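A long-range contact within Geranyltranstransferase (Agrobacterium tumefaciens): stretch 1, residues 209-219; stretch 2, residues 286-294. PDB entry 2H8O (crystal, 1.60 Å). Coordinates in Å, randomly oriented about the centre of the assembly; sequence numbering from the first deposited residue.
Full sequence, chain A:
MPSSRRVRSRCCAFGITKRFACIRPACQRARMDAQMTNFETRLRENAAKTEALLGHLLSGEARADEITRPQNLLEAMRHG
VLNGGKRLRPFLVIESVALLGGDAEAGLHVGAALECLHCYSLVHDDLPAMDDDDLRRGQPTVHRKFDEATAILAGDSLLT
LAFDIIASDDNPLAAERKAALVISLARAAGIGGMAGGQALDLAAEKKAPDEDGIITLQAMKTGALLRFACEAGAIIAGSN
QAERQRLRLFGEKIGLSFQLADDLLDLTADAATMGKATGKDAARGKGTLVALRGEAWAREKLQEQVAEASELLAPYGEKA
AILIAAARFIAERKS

Stretch 1 (209-219) PDEDGIITLQA
Stretch 2, residues 286-294: KGTLVALRG

Two helical segments pack nearly antiparallel, their N-to-C directions 161° apart and their axes 10.7 Å apart at closest approach. Residues 211-219 are helical (phi/psi near -62/-43), in a helix that continues beyond 219, and 289-293 form a short helix whose phi/psi run from -66/-32 at Leu 289 through -58/-44, -65/-44 and -77/-39 to -104/-15 at Arg 293. In register, Glu 211 CA lies 7.0 Å from Leu 289 CA, and Ile 214 CA 6.4 Å from Gly 287 CA. The contact buries 419 Å², summed over both sides.

The backbone prepares each start. Pro 209 (-80/160) and Asp 210 (-87/-177) are extended. Asp 210, chi1 p, caps the first helix: Gly 213 N donates to its OD1 at 2.9 Å, satisfying an amide that has no helical carbonyl before it. Ile 214 N to Asp 210 O, 3.0 Å, begins the i to i-4 ladder. In the second stretch, Gly 287 (-70/83) and Thr 288 (-130/149) lead into the helix, where Leu 292 N bonds to Thr 288 O at 3.0 Å and Arg 293 N to Leu 289 O at 2.8 Å. Gly 294, at 93/156, leaves helical geometry with a positive phi; at these angles a CB would jam against the preceding carbonyl oxygen.

Apolar packing centres on Leu 289 and Ile 214. Leu 289 (m, t) is a knob among Glu 211, Ile 214, Ile 215 and Gln 218; its CA-to-CB bond points sideways, but its branched end reaches the other helix. Its CD2 lies 3.6 Å from Glu 211 CG and 4.0 Å from Ile 214 CG2, while its CD1 lies 4.1 Å from Ile 215 CG1. Thus the aliphatic part of Glu 211 (t, t, chi3 -23°) helps line the hole. The CA-to-CB bond of buried Ile 214 (m, t) points toward the second stretch, and its CD1 comes within 3.5 Å of Gly 287 C and 3.6 Å of Leu 292 CD1. Gly 287 has no side chain here; an ideal CB would point toward the first stretch and stand a tight 3.3 Å from Pro 209 CG and 3.6 Å from Ile 214 CD1. The CA-to-CB bond of Leu 292 (m, t) points toward the first stretch, its CD1 4.1 Å from Glu 211 N.

One salt bridge joins the helices. Arg 293, with chi1 to chi3 all m and chi4 -82°, curls so that NH1 donates to Glu 211 OE2 at 3.0 Å (N-H...O angle 138°), a hydrogen-bonded salt bridge. The carboxylate oxygen meets the guanidinium edge near its plane.

Well away from the salt bridge, a water joins the two stretches. The CA-to-CB bond of Gln 218 (m, t, chi3 -17°) points toward the second stretch; water 1 accepts from Gln 218 NE2 at 3.2 Å and from Leu 289 N at 2.8 Å, linking a side-chain amide to a first-turn backbone amide.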

# COMPACT_ATOMS: atom_id res chain seq x y z
N PRO A 209 -17.37 7.50 -21.97
CA PRO A 209 -18.37 7.40 -20.92
C PRO A 209 -19.48 8.43 -21.08
O PRO A 209 -19.30 9.44 -21.79
CB PRO A 209 -17.56 7.70 -19.65
CG PRO A 209 -16.51 8.65 -20.13
CD PRO A 209 -16.16 8.21 -21.52
N ASP A 210 -20.61 8.17 -20.44
CA ASP A 210 -21.68 9.17 -20.35
C ASP A 210 -21.43 10.07 -19.15
O ASP A 210 -20.41 9.95 -18.45
CB ASP A 210 -23.06 8.50 -20.32
CG ASP A 210 -23.28 7.59 -19.12
OD1 ASP A 210 -22.47 7.58 -18.16
OD2 ASP A 210 -24.30 6.87 -19.15
N GLU A 211 -22.34 11.00 -18.89
CA GLU A 211 -22.12 11.97 -17.84
C GLU A 211 -21.97 11.30 -16.46
O GLU A 211 -21.08 11.62 -15.70
CB GLU A 211 -23.24 13.00 -17.83
CG GLU A 211 -22.93 14.20 -17.00
CD GLU A 211 -23.95 15.31 -17.16
OE1 GLU A 211 -24.66 15.36 -18.18
OE2 GLU A 211 -24.02 16.13 -16.23
N ASP A 212 -22.85 10.36 -16.16
CA ASP A 212 -22.78 9.64 -14.89
C ASP A 212 -21.42 8.93 -14.76
O ASP A 212 -20.81 8.89 -13.68
CB ASP A 212 -23.94 8.65 -14.80
CG ASP A 212 -24.00 7.96 -13.46
OD1 ASP A 212 -24.30 8.65 -12.46
OD2 ASP A 212 -23.77 6.73 -13.41
N GLY A 213 -20.93 8.38 -15.86
CA GLY A 213 -19.64 7.70 -15.85
C GLY A 213 -18.47 8.63 -15.58
O GLY A 213 -17.52 8.27 -14.86
N ILE A 214 -18.53 9.83 -16.17
CA ILE A 214 -17.51 10.84 -15.98
C ILE A 214 -17.48 11.29 -14.52
O ILE A 214 -16.43 11.38 -13.89
CB ILE A 214 -17.72 12.06 -16.91
CG1 ILE A 214 -17.54 11.65 -18.37
CG2 ILE A 214 -16.75 13.19 -16.56
CD1 ILE A 214 -17.99 12.72 -19.36
N ILE A 215 -18.66 11.57 -13.96
CA ILE A 215 -18.74 12.04 -12.58
C ILE A 215 -18.12 10.99 -11.65
O ILE A 215 -17.32 11.30 -10.74
CB ILE A 215 -20.22 12.33 -12.20
CG1 ILE A 215 -20.72 13.53 -13.02
CG2 ILE A 215 -20.38 12.53 -10.69
CD1 ILE A 215 -22.23 13.80 -12.98
N THR A 216 -18.45 9.73 -11.91
CA THR A 216 -17.93 8.63 -11.10
C THR A 216 -16.42 8.49 -11.22
O THR A 216 -15.72 8.42 -10.19
CB THR A 216 -18.63 7.31 -11.47
OG1 THR A 216 -20.02 7.43 -11.10
CG2 THR A 216 -18.00 6.08 -10.76
N LEU A 217 -15.88 8.46 -12.43
CA LEU A 217 -14.44 8.26 -12.57
C LEU A 217 -13.66 9.45 -11.99
O LEU A 217 -12.58 9.27 -11.40
CB LEU A 217 -14.02 7.93 -13.99
CG LEU A 217 -13.96 9.00 -15.07
CD1 LEU A 217 -12.65 9.77 -14.97
CD2 LEU A 217 -14.13 8.34 -16.48
N GLN A 218 -14.21 10.66 -12.14
CA GLN A 218 -13.58 11.85 -11.54
C GLN A 218 -13.60 11.83 -10.01
O GLN A 218 -12.60 12.14 -9.37
CB GLN A 218 -14.27 13.11 -12.05
CG GLN A 218 -14.01 13.39 -13.52
CD GLN A 218 -14.67 14.66 -14.00
OE1 GLN A 218 -15.58 15.21 -13.36
NE2 GLN A 218 -14.22 15.13 -15.15
N ALA A 219 -14.74 11.46 -9.42
CA ALA A 219 -14.86 11.34 -7.97
C ALA A 219 -13.83 10.36 -7.42
O ALA A 219 -13.33 10.55 -6.31
CB ALA A 219 -16.27 10.90 -7.57
N LYS A 286 -11.45 13.47 -23.37
CA LYS A 286 -12.46 14.38 -23.93
C LYS A 286 -13.78 14.25 -23.17
O LYS A 286 -14.63 15.14 -23.24
CB LYS A 286 -12.68 14.10 -25.42
CG LYS A 286 -13.56 15.12 -26.14
CD LYS A 286 -13.17 16.56 -25.80
CE LYS A 286 -13.71 17.55 -26.82
NZ LYS A 286 -13.32 18.96 -26.51
N GLY A 287 -13.93 13.13 -22.48
CA GLY A 287 -15.03 12.91 -21.54
C GLY A 287 -14.85 13.79 -20.31
O GLY A 287 -14.32 13.36 -19.29
N THR A 288 -15.29 15.03 -20.45
CA THR A 288 -15.16 16.04 -19.43
C THR A 288 -16.55 16.65 -19.26
O THR A 288 -17.31 16.70 -20.23
CB THR A 288 -14.14 17.11 -19.89
OG1 THR A 288 -12.84 16.75 -19.43
CG2 THR A 288 -14.48 18.44 -19.38
N LEU A 289 -16.89 17.10 -18.06
CA LEU A 289 -18.17 17.78 -17.88
C LEU A 289 -18.19 19.12 -18.62
O LEU A 289 -19.23 19.56 -19.09
CB LEU A 289 -18.50 17.99 -16.40
CG LEU A 289 -18.75 16.72 -15.57
CD1 LEU A 289 -19.25 17.12 -14.19
CD2 LEU A 289 -19.73 15.77 -16.25
N VAL A 290 -17.03 19.77 -18.72
CA VAL A 290 -16.89 20.97 -19.53
C VAL A 290 -17.27 20.68 -20.99
O VAL A 290 -17.99 21.45 -21.62
CB VAL A 290 -15.45 21.53 -19.47
CG1 VAL A 290 -15.30 22.72 -20.41
CG2 VAL A 290 -15.08 21.89 -18.04
N ALA A 291 -16.79 19.55 -21.51
CA ALA A 291 -17.09 19.14 -22.88
C ALA A 291 -18.57 18.85 -23.07
O ALA A 291 -19.17 19.25 -24.08
CB ALA A 291 -16.27 17.91 -23.26
N LEU A 292 -19.17 18.15 -22.11
CA LEU A 292 -20.58 17.76 -22.26
C LEU A 292 -21.56 18.89 -21.98
O LEU A 292 -22.56 19.02 -22.68
CB LEU A 292 -20.90 16.55 -21.37
CG LEU A 292 -20.14 15.27 -21.70
CD1 LEU A 292 -20.86 14.07 -21.12
CD2 LEU A 292 -19.96 15.10 -23.21
N ARG A 293 -21.27 19.72 -20.98
CA ARG A 293 -22.22 20.73 -20.51
C ARG A 293 -21.90 22.16 -20.96
O ARG A 293 -22.74 23.04 -20.83
CB ARG A 293 -22.32 20.71 -18.98
CG ARG A 293 -22.57 19.33 -18.37
CD ARG A 293 -23.88 18.72 -18.81
NE ARG A 293 -25.03 19.58 -18.50
CZ ARG A 293 -25.64 19.66 -17.32
NH1 ARG A 293 -25.23 18.92 -16.28
NH2 ARG A 293 -26.67 20.48 -17.17
N GLY A 294 -20.67 22.39 -21.42
CA GLY A 294 -20.25 23.72 -21.86
C GLY A 294 -19.57 24.55 -20.78
O GLY A 294 -19.77 24.34 -19.58
O HOH W 1 -15.07 18.04 -16.08